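Local coordinates for succinoglycan biosynthesis protein (Bacillus cereus ATCC 14579, PDB 2QGM) that is of unproven function but, as an erythromycin esterase-like protein, is probably a hydrolase, possibly linked to succinoglycan biosynthesis, at residues Leu281-Leu286 and Tyr322-Phe327; Ile308-Gly313 and Tyr336-Ser341; Leu387-His392 and Phe430-His435. All coordinates share one frame; numbering follows the deposited sequence.

Interaction 1 (Leu281-Leu286 and Tyr322-Phe327); sequences LHEQYL and YVAGQF
The carboxylate of Glu283 reaches across to the start of helix 324-332. Its OE1 accepts the backbone N-H of Ala324, with Ala324 N to Glu283 OE1 at 2.8 Å and an N-H...O angle of 155°. OE1 uses its anti lone pair, turned away from OE2. The Glu283 chain is bent at chi2 (-54°), so its CG presses on the backbone before the helix, 3.1 Å from Tyr322 O. Two apolar contacts flank the bond. Ala324 CB sits 3.7 Å from Leu286 CB, one turn along helix 276-297. On the Gln284 side, the Phe327 ring turns its edge to the helix. Glu283 CB lies at that edge, near the ring plane, 3.8 Å from Phe327 CE1.

Val323 holds the N-cap position, so Ala324 N is the first backbone N-H of its helix. The motif is an acidic side chain of one helix meeting the N-terminus of another. The helix end would probably stabilise the negative charge of Glu283.

The carboxylate has further partners. OE1 also bonds His309 ND1. OE2 takes a hydrogen bond from the preceding residue, His282, with His282 ND1 to Glu283 OE2 at 2.7 Å. OE2 lies in the plane of that imidazole, while ND1 stands 38° out of the carboxylate plane. His282 is itself set by Asp171 of strand 166-171, which binds NE2. With carboxylates at both nitrogens, His282 is probably doubly protonated and positively charged. Leu286 packs against Leu170 and Asp171 of the same strand.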
loop_
_atom_site.group_PDB
_atom_site.type_symbol
_atom_site.label_atom_id
_atom_site.label_comp_id
_atom_site.label_asym_id
_atom_site.label_seq_id
_atom_site.Cartn_x
_atom_site.Cartn_y
_atom_site.Cartn_z
ATOM N N LEU A 281 -1.140 -16.114 -1.944
ATOM C CA LEU A 281 -0.370 -16.087 -0.704
ATOM C C LEU A 281 0.241 -14.705 -0.499
ATOM O O LEU A 281 0.227 -14.165 0.608
ATOM C CB LEU A 281 0.725 -17.158 -0.719
ATOM C CG LEU A 281 0.255 -18.608 -0.533
ATOM C CD1 LEU A 281 1.390 -19.553 -0.876
ATOM C CD2 LEU A 281 -0.227 -18.844 0.900
ATOM N N HIS A 282 0.775 -14.123 -1.565
ATOM C CA HIS A 282 1.367 -12.799 -1.462
ATOM C C HIS A 282 0.371 -11.777 -0.907
ATOM O O HIS A 282 0.704 -11.010 0.005
ATOM C CB HIS A 282 1.871 -12.335 -2.830
ATOM C CG HIS A 282 2.407 -10.936 -2.828
ATOM N ND1 HIS A 282 1.634 -9.845 -3.156
ATOM C CD2 HIS A 282 3.633 -10.455 -2.515
ATOM C CE1 HIS A 282 2.365 -8.746 -3.050
ATOM N NE2 HIS A 282 3.579 -9.089 -2.663
ATOM N N GLU A 283 -0.845 -11.767 -1.452
ATOM C CA GLU A 283 -1.868 -10.813 -0.999
ATOM C C GLU A 283 -2.307 -11.128 0.431
ATOM O O GLU A 283 -2.569 -10.226 1.233
ATOM C CB GLU A 283 -3.068 -10.829 -1.954
ATOM C CG GLU A 283 -2.732 -10.423 -3.391
ATOM C CD GLU A 283 -2.032 -9.068 -3.487
ATOM O OE1 GLU A 283 -2.642 -8.035 -3.131
ATOM O OE2 GLU A 283 -0.867 -9.041 -3.927
ATOM N N GLN A 284 -2.380 -12.416 0.739
ATOM C CA GLN A 284 -2.754 -12.882 2.062
ATOM C C GLN A 284 -1.767 -12.279 3.079
ATOM O O GLN A 284 -2.174 -11.707 4.090
ATOM C CB GLN A 284 -2.675 -14.408 2.071
ATOM C CG GLN A 284 -3.379 -15.134 3.189
ATOM C CD GLN A 284 -3.503 -16.612 2.857
ATOM O OE1 GLN A 284 -4.048 -16.972 1.808
ATOM N NE2 GLN A 284 -2.992 -17.472 3.735
ATOM N N TYR A 285 -0.476 -12.390 2.785
ATOM C CA TYR A 285 0.554 -11.875 3.670
ATOM C C TYR A 285 0.570 -10.355 3.779
ATOM O O TYR A 285 0.908 -9.812 4.835
ATOM C CB TYR A 285 1.924 -12.414 3.246
ATOM C CG TYR A 285 1.995 -13.925 3.350
ATOM C CD1 TYR A 285 1.210 -14.609 4.277
ATOM C CD2 TYR A 285 2.858 -14.666 2.550
ATOM C CE1 TYR A 285 1.282 -15.999 4.405
ATOM C CE2 TYR A 285 2.939 -16.057 2.668
ATOM C CZ TYR A 285 2.148 -16.715 3.600
ATOM O OH TYR A 285 2.229 -18.087 3.739
ATOM N N LEU A 286 0.210 -9.649 2.712
ATOM C CA LEU A 286 0.166 -8.194 2.812
ATOM C C LEU A 286 -0.861 -7.859 3.890
ATOM O O LEU A 286 -0.609 -7.037 4.774
ATOM C CB LEU A 286 -0.276 -7.558 1.497
ATOM C CG LEU A 286 0.737 -7.546 0.354
ATOM C CD1 LEU A 286 0.108 -6.848 -0.853
ATOM C CD2 LEU A 286 2.014 -6.809 0.786
ATOM N N TYR A 322 -6.440 -12.329 -6.860
ATOM C CA TYR A 322 -6.670 -12.168 -5.428
ATOM C C TYR A 322 -5.910 -10.917 -5.028
ATOM O O TYR A 322 -4.853 -10.629 -5.588
ATOM C CB TYR A 322 -6.137 -13.363 -4.621
ATOM C CG TYR A 322 -6.770 -14.676 -5.011
ATOM C CD1 TYR A 322 -6.194 -15.483 -5.986
ATOM C CD2 TYR A 322 -7.984 -15.081 -4.452
ATOM C CE1 TYR A 322 -6.812 -16.662 -6.404
ATOM C CE2 TYR A 322 -8.614 -16.261 -4.865
ATOM C CZ TYR A 322 -8.021 -17.043 -5.843
ATOM O OH TYR A 322 -8.649 -18.185 -6.288
ATOM N N VAL A 323 -6.457 -10.153 -4.089
ATOM C CA VAL A 323 -5.780 -8.949 -3.624
ATOM C C VAL A 323 -5.954 -8.786 -2.120
ATOM O O VAL A 323 -6.954 -9.220 -1.546
ATOM C CB VAL A 323 -6.290 -7.669 -4.343
ATOM C CG1 VAL A 323 -6.016 -7.761 -5.834
ATOM C CG2 VAL A 323 -7.770 -7.471 -4.074
ATOM N N ALA A 324 -4.958 -8.164 -1.494
ATOM C CA ALA A 324 -4.954 -7.930 -0.055
ATOM C C ALA A 324 -6.251 -7.284 0.419
ATOM O O ALA A 324 -6.831 -7.693 1.426
ATOM C CB ALA A 324 -3.762 -7.047 0.318
ATOM N N GLY A 325 -6.696 -6.272 -0.321
ATOM C CA GLY A 325 -7.911 -5.557 0.016
ATOM C C GLY A 325 -9.156 -6.395 0.239
ATOM O O GLY A 325 -9.963 -6.070 1.109
ATOM N N GLN A 326 -9.339 -7.464 -0.527
ATOM C CA GLN A 326 -10.532 -8.279 -0.329
ATOM C C GLN A 326 -10.414 -9.108 0.952
ATOM O O GLN A 326 -11.417 -9.383 1.608
ATOM C CB GLN A 326 -10.785 -9.175 -1.545
ATOM C CG GLN A 326 -9.864 -10.346 -1.698
ATOM C CD GLN A 326 -9.972 -10.967 -3.077
ATOM O OE1 GLN A 326 -11.054 -11.025 -3.671
ATOM N NE2 GLN A 326 -8.845 -11.437 -3.593
ATOM N N PHE A 327 -9.193 -9.494 1.318
ATOM C CA PHE A 327 -8.989 -10.256 2.543
ATOM C C PHE A 327 -9.198 -9.371 3.763
ATOM O O PHE A 327 -9.660 -9.843 4.799
ATOM C CB PHE A 327 -7.589 -10.856 2.576
ATOM C CG PHE A 327 -7.351 -11.859 1.497
ATOM C CD1 PHE A 327 -6.308 -11.692 0.598
ATOM C CD2 PHE A 327 -8.196 -12.962 1.357
ATOM C CE1 PHE A 327 -6.104 -12.600 -0.432
ATOM C CE2 PHE A 327 -8.006 -13.883 0.330
ATOM C CZ PHE A 327 -6.956 -13.703 -0.569
#

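Interaction 2 (Ile308-Gly313 and Tyr336-Ser341); sequences IHIAKG and YVTIGS
The Tyr336 ring meets the end of helix 307-310 at its hydroxyl edge, and Ile310 O lies near the ring plane there. Tyr336 also touches the side chain of Tyr76 in the neighbouring strand 76-79. The ring is sent across by a chi1 of 173°, with CG anti to the backbone N. Its hydroxyl donates to the carbonyl, with Tyr336 OH to Ile310 O at 2.7 Å. The bond lies in the carbonyl plane, on a lone pair.

Thr338 points the same way from strand 336-344. Its methyl packs tightly against that carbonyl, with Thr338 CG2 3.1 Å from Ile310 O. Ile310 has CG1 in the crowded position and an unusual chi2 of 94°. This carries CD1 toward the strand, 4.0 Å from Ile339 O. Lys312 crosses Thr338 obliquely, and Lys312 CG is 3.7 Å from Thr338 OG1. Its amine goes on to Leu427 O and to a salt bridge with Asp431.

Ala311 is where the chain leaves helical geometry. The carbonyl just before it is buried, and the tyrosine hydroxyl satisfies it. The contact thus pairs one short, directed bond with apolar cover, which should fix the carbonyl's orientation at the helix end.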
loop_
_atom_site.group_PDB
_atom_site.type_symbol
_atom_site.label_atom_id
_atom_site.label_comp_id
_atom_site.label_asym_id
_atom_site.label_seq_id
_atom_site.Cartn_x
_atom_site.Cartn_y
_atom_site.Cartn_z
ATOM N N ILE A 308 -4.913 -1.391 -6.901
ATOM C CA ILE A 308 -5.091 -2.831 -7.044
ATOM C C ILE A 308 -5.073 -3.610 -5.727
ATOM O O ILE A 308 -5.913 -4.485 -5.507
ATOM C CB ILE A 308 -4.004 -3.411 -7.970
ATOM C CG1 ILE A 308 -4.195 -2.880 -9.390
ATOM C CG2 ILE A 308 -4.026 -4.939 -7.910
ATOM C CD1 ILE A 308 -5.483 -3.317 -10.057
ATOM N N HIS A 309 -4.121 -3.290 -4.856
ATOM C CA HIS A 309 -3.984 -3.997 -3.590
ATOM C C HIS A 309 -4.933 -3.590 -2.469
ATOM O O HIS A 309 -5.261 -4.411 -1.618
ATOM C CB HIS A 309 -2.532 -3.897 -3.101
ATOM C CG HIS A 309 -1.544 -4.516 -4.037
ATOM N ND1 HIS A 309 -1.427 -5.877 -4.203
ATOM C CD2 HIS A 309 -0.654 -3.952 -4.892
ATOM C CE1 HIS A 309 -0.507 -6.129 -5.119
ATOM N NE2 HIS A 309 -0.025 -4.977 -5.552
ATOM N N ILE A 310 -5.379 -2.335 -2.455
ATOM C CA ILE A 310 -6.284 -1.902 -1.398
ATOM C C ILE A 310 -7.765 -2.117 -1.717
ATOM O O ILE A 310 -8.606 -2.105 -0.815
ATOM C CB ILE A 310 -6.047 -0.407 -1.019
ATOM C CG1 ILE A 310 -6.361 0.511 -2.195
ATOM C CG2 ILE A 310 -4.609 -0.216 -0.554
ATOM C CD1 ILE A 310 -7.783 1.053 -2.191
ATOM N N ALA A 311 -8.078 -2.339 -2.994
ATOM C CA ALA A 311 -9.460 -2.539 -3.449
ATOM C C ALA A 311 -10.210 -3.689 -2.788
ATOM O O ALA A 311 -9.626 -4.704 -2.415
ATOM C CB ALA A 311 -9.477 -2.733 -4.965
ATOM N N LYS A 312 -11.519 -3.519 -2.666
ATOM C CA LYS A 312 -12.369 -4.529 -2.066
ATOM C C LYS A 312 -12.530 -5.730 -2.993
ATOM O O LYS A 312 -12.790 -6.849 -2.535
ATOM C CB LYS A 312 -13.745 -3.937 -1.758
ATOM C CG LYS A 312 -13.698 -2.797 -0.762
ATOM C CD LYS A 312 -15.076 -2.222 -0.495
ATOM C CE LYS A 312 -15.583 -1.390 -1.665
ATOM N NZ LYS A 312 -16.915 -0.775 -1.365
ATOM N N GLY A 313 -12.372 -5.497 -4.292
ATOM C CA GLY A 313 -12.526 -6.572 -5.258
ATOM C C GLY A 313 -11.404 -6.723 -6.264
ATOM O O GLY A 313 -10.278 -6.285 -6.031
ATOM N N TYR A 336 -12.643 -1.675 7.951
ATOM C CA TYR A 336 -11.663 -1.386 6.900
ATOM C C TYR A 336 -12.337 -0.518 5.845
ATOM O O TYR A 336 -13.266 -0.954 5.165
ATOM C CB TYR A 336 -11.144 -2.671 6.242
ATOM C CG TYR A 336 -10.260 -2.427 5.028
ATOM C CD1 TYR A 336 -9.102 -1.658 5.128
ATOM C CD2 TYR A 336 -10.566 -2.985 3.790
ATOM C CE1 TYR A 336 -8.268 -1.454 4.031
ATOM C CE2 TYR A 336 -9.736 -2.790 2.683
ATOM C CZ TYR A 336 -8.585 -2.019 2.815
ATOM O OH TYR A 336 -7.744 -1.817 1.743
ATOM N N VAL A 337 -11.877 0.722 5.725
ATOM C CA VAL A 337 -12.429 1.649 4.745
ATOM C C VAL A 337 -11.415 1.802 3.616
ATOM O O VAL A 337 -10.215 1.928 3.862
ATOM C CB VAL A 337 -12.707 3.039 5.373
ATOM C CG1 VAL A 337 -13.005 4.049 4.283
ATOM C CG2 VAL A 337 -13.894 2.955 6.329
ATOM N N THR A 338 -11.904 1.778 2.380
ATOM C CA THR A 338 -11.046 1.906 1.206
ATOM C C THR A 338 -11.225 3.215 0.473
ATOM O O THR A 338 -12.340 3.591 0.121
ATOM C CB THR A 338 -11.300 0.781 0.180
ATOM O OG1 THR A 338 -12.707 0.663 -0.070
ATOM C CG2 THR A 338 -10.758 -0.530 0.685
ATOM N N ILE A 339 -10.110 3.900 0.234
ATOM C CA ILE A 339 -10.108 5.170 -0.479
ATOM C C ILE A 339 -9.266 5.003 -1.736
ATOM O O ILE A 339 -8.035 5.000 -1.668
ATOM C CB ILE A 339 -9.480 6.282 0.376
ATOM C CG1 ILE A 339 -10.194 6.339 1.724
ATOM C CG2 ILE A 339 -9.557 7.623 -0.363
ATOM C CD1 ILE A 339 -9.615 7.342 2.690
ATOM N N GLY A 340 -9.932 4.865 -2.878
ATOM C CA GLY A 340 -9.234 4.697 -4.140
ATOM C C GLY A 340 -8.777 6.011 -4.752
ATOM O O GLY A 340 -9.309 7.076 -4.433
ATOM N N SER A 341 -7.794 5.927 -5.641
ATOM C CA SER A 341 -7.241 7.095 -6.318
ATOM C C SER A 341 -7.638 7.116 -7.787
ATOM O O SER A 341 -7.481 6.118 -8.491
ATOM C CB SER A 341 -5.714 7.076 -6.219
ATOM O OG SER A 341 -5.118 7.957 -7.160
#

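Interaction 3 (Leu387-His392 and Phe430-His435); sequences LLDNRH and FDIIFH
Leu388 and Ile433 lie side by side and point the same way, with Leu388 CB 3.7 Å from Ile433 CG1. They form a hydrogen-bonded antiparallel pair between strands 385-389 and 432-439, whose short segments run at 161°. Leu388 N to Ile433 O is 2.9 Å, and Ile433 N to Leu388 O is 3.0 Å. On the other face, Leu387 crosses Phe434 obliquely in a non-hydrogen-bonded pair, and Leu387 CD2 touches Phe434 CB at 3.8 Å. Asp389 and Ile432 form the next pair on that face and also cross obliquely.

Next along the chain, Asn390 crosses Ile433 at about a right angle. Its amide reaches back, with Asn390 ND2 to Phe430 O at 3.1 Å in a nearly straight bond (179°), from above the carbonyl plane. Asn390 OD1 is buried and has no partner in the model.

Arg391 folds back, bent at chi3, and grips Asp389 side-on. Arg391 NE to Asp389 OD1 is 3.0 Å, on the syn lone pair, and NH2 holds OD2. OD1 also accepts the backbone N of Arg391, which makes an Asx turn. Asp431 lies obliquely against the arginine chain, its CB 3.4 Å from Arg391 CD, and Ile432 CD1 sits over one face of the guanidinium. The Asp431 carboxylate forms a salt bridge with Lys312 and accepts a hydrogen bond from Thr338 N.

The pairing joins two antiparallel strands near one border of the mixed sheet. Helix 65-71 covers the Leu387, Asp389 and Ile432 face, where Met70 O binds Arg391 NH2. Helix 426-429 packs on Asn390 and Ile433, and strand 336-344 lies beyond strand 432-439.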
loop_
_atom_site.group_PDB
_atom_site.type_symbol
_atom_site.label_atom_id
_atom_site.label_comp_id
_atom_site.label_asym_id
_atom_site.label_seq_id
_atom_site.Cartn_x
_atom_site.Cartn_y
_atom_site.Cartn_z
ATOM N N LEU A 387 -13.323 14.665 -3.202
ATOM C CA LEU A 387 -13.544 13.394 -2.536
ATOM C C LEU A 387 -14.952 12.995 -2.904
ATOM O O LEU A 387 -15.821 13.852 -3.060
ATOM C CB LEU A 387 -13.491 13.544 -1.015
ATOM C CG LEU A 387 -12.184 13.992 -0.378
ATOM C CD1 LEU A 387 -12.432 14.409 1.060
ATOM C CD2 LEU A 387 -11.191 12.856 -0.448
ATOM N N LEU A 388 -15.182 11.696 -3.035
ATOM C CA LEU A 388 -16.507 11.195 -3.354
ATOM C C LEU A 388 -16.750 9.932 -2.531
ATOM O O LEU A 388 -16.012 8.959 -2.659
ATOM C CB LEU A 388 -16.612 10.882 -4.851
ATOM C CG LEU A 388 -18.019 10.532 -5.325
ATOM C CD1 LEU A 388 -18.893 11.759 -5.113
ATOM C CD2 LEU A 388 -18.031 10.107 -6.796
ATOM N N ASP A 389 -17.768 9.957 -1.671
ATOM C CA ASP A 389 -18.109 8.788 -0.846
ATOM C C ASP A 389 -19.109 7.972 -1.660
ATOM O O ASP A 389 -20.294 8.290 -1.698
ATOM C CB ASP A 389 -18.751 9.223 0.486
ATOM C CG ASP A 389 -18.969 8.052 1.456
ATOM O OD1 ASP A 389 -19.025 6.889 1.003
ATOM O OD2 ASP A 389 -19.092 8.308 2.670
ATOM N N ASN A 390 -18.633 6.916 -2.308
ATOM C CA ASN A 390 -19.500 6.110 -3.161
ATOM C C ASN A 390 -20.575 5.324 -2.411
ATOM O O ASN A 390 -21.595 4.956 -2.996
ATOM C CB ASN A 390 -18.667 5.142 -4.023
ATOM C CG ASN A 390 -17.567 5.841 -4.817
ATOM O OD1 ASN A 390 -17.780 6.900 -5.407
ATOM N ND2 ASN A 390 -16.386 5.232 -4.850
ATOM N N ARG A 391 -20.357 5.082 -1.123
ATOM C CA ARG A 391 -21.303 4.316 -0.314
ATOM C C ARG A 391 -22.636 5.000 -0.040
ATOM O O ARG A 391 -23.651 4.325 0.108
ATOM C CB ARG A 391 -20.677 3.966 1.035
ATOM C CG ARG A 391 -19.320 3.314 0.943
ATOM C CD ARG A 391 -18.681 3.269 2.314
ATOM N NE ARG A 391 -18.486 4.616 2.825
ATOM C CZ ARG A 391 -17.985 4.903 4.019
ATOM N NH1 ARG A 391 -17.621 3.928 4.843
ATOM N NH2 ARG A 391 -17.848 6.174 4.388
ATOM N N HIS A 392 -22.639 6.326 0.038
ATOM C CA HIS A 392 -23.865 7.050 0.349
ATOM C C HIS A 392 -24.450 7.902 -0.772
ATOM O O HIS A 392 -25.321 8.740 -0.530
ATOM C CB HIS A 392 -23.630 7.899 1.603
ATOM C CG HIS A 392 -23.178 7.099 2.785
ATOM N ND1 HIS A 392 -23.962 6.133 3.374
ATOM C CD2 HIS A 392 -22.002 7.091 3.462
ATOM C CE1 HIS A 392 -23.292 5.562 4.361
ATOM N NE2 HIS A 392 -22.100 6.127 4.433
ATOM N N PHE A 430 -14.037 0.594 -4.421
ATOM C CA PHE A 430 -13.735 1.621 -3.431
ATOM C C PHE A 430 -14.932 2.233 -2.707
ATOM O O PHE A 430 -15.951 2.559 -3.325
ATOM C CB PHE A 430 -12.957 2.759 -4.106
ATOM C CG PHE A 430 -11.851 2.296 -5.033
ATOM C CD1 PHE A 430 -10.789 1.527 -4.559
ATOM C CD2 PHE A 430 -11.854 2.673 -6.379
ATOM C CE1 PHE A 430 -9.746 1.145 -5.407
ATOM C CE2 PHE A 430 -10.817 2.296 -7.235
ATOM C CZ PHE A 430 -9.756 1.529 -6.749
ATOM N N ASP A 431 -14.802 2.417 -1.396
ATOM C CA ASP A 431 -15.870 3.032 -0.611
ATOM C C ASP A 431 -15.849 4.525 -0.936
ATOM O O ASP A 431 -16.892 5.161 -1.110
ATOM C CB ASP A 431 -15.612 2.858 0.895
ATOM C CG ASP A 431 -15.671 1.408 1.344
ATOM O OD1 ASP A 431 -16.651 0.717 1.005
ATOM O OD2 ASP A 431 -14.742 0.961 2.053
ATOM N N ILE A 432 -14.632 5.054 -1.021
ATOM C CA ILE A 432 -14.365 6.462 -1.264
ATOM C C ILE A 432 -13.274 6.613 -2.314
ATOM O O ILE A 432 -12.446 5.723 -2.494
ATOM C CB ILE A 432 -13.852 7.129 0.045
ATOM C CG1 ILE A 432 -14.883 6.970 1.148
ATOM C CG2 ILE A 432 -13.548 8.611 -0.173
ATOM C CD1 ILE A 432 -14.323 7.198 2.533
ATOM N N ILE A 433 -13.286 7.733 -3.021
ATOM C CA ILE A 433 -12.240 8.000 -3.992
ATOM C C ILE A 433 -11.845 9.460 -3.883
ATOM O O ILE A 433 -12.637 10.298 -3.446
ATOM C CB ILE A 433 -12.683 7.746 -5.470
ATOM C CG1 ILE A 433 -13.867 8.644 -5.834
ATOM C CG2 ILE A 433 -13.026 6.284 -5.672
ATOM C CD1 ILE A 433 -14.107 8.731 -7.323
ATOM N N PHE A 434 -10.592 9.752 -4.210
ATOM C CA PHE A 434 -10.138 11.135 -4.262
ATOM C C PHE A 434 -9.672 11.294 -5.694
ATOM O O PHE A 434 -8.793 10.573 -6.175
ATOM C CB PHE A 434 -9.033 11.468 -3.232
ATOM C CG PHE A 434 -7.727 10.730 -3.421
ATOM C CD1 PHE A 434 -6.641 11.340 -4.058
ATOM C CD2 PHE A 434 -7.561 9.454 -2.895
ATOM C CE1 PHE A 434 -5.408 10.685 -4.160
ATOM C CE2 PHE A 434 -6.335 8.795 -2.994
ATOM C CZ PHE A 434 -5.258 9.408 -3.624
ATOM N N HIS A 435 -10.321 12.217 -6.392
ATOM C CA HIS A 435 -10.015 12.463 -7.784
ATOM C C HIS A 435 -9.140 13.690 -7.984
ATOM O O HIS A 435 -9.320 14.712 -7.317
ATOM C CB HIS A 435 -11.318 12.640 -8.577
ATOM C CG HIS A 435 -11.121 12.701 -10.056
ATOM N ND1 HIS A 435 -10.750 11.603 -10.805
ATOM C CD2 HIS A 435 -11.214 13.733 -10.931
ATOM C CE1 HIS A 435 -10.620 11.956 -12.069
ATOM N NE2 HIS A 435 -10.896 13.247 -12.172
#

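Overall arrangement
The three contacts follow one another across the protein. Interactions 1 and 2 have centres 12 Å apart and alternate along the sequence. They meet at His309, where Glu283 OE1 to His309 ND1 and Gly325 N to His309 O are both 2.7 Å, probable hydrogen bonds. Interactions 2 and 3 have centres 10 Å apart and share the mixed sheet. Lys312 NZ to Asp431 OD1 is a 2.8 Å salt bridge, and Gly340 N to Ile432 O, at 2.7 Å, links neighbouring strands. Interactions 1 and 3 do not touch, with nearest atoms about 9 Å apart. All three belong to the erythromycin esterase-like part of the chain.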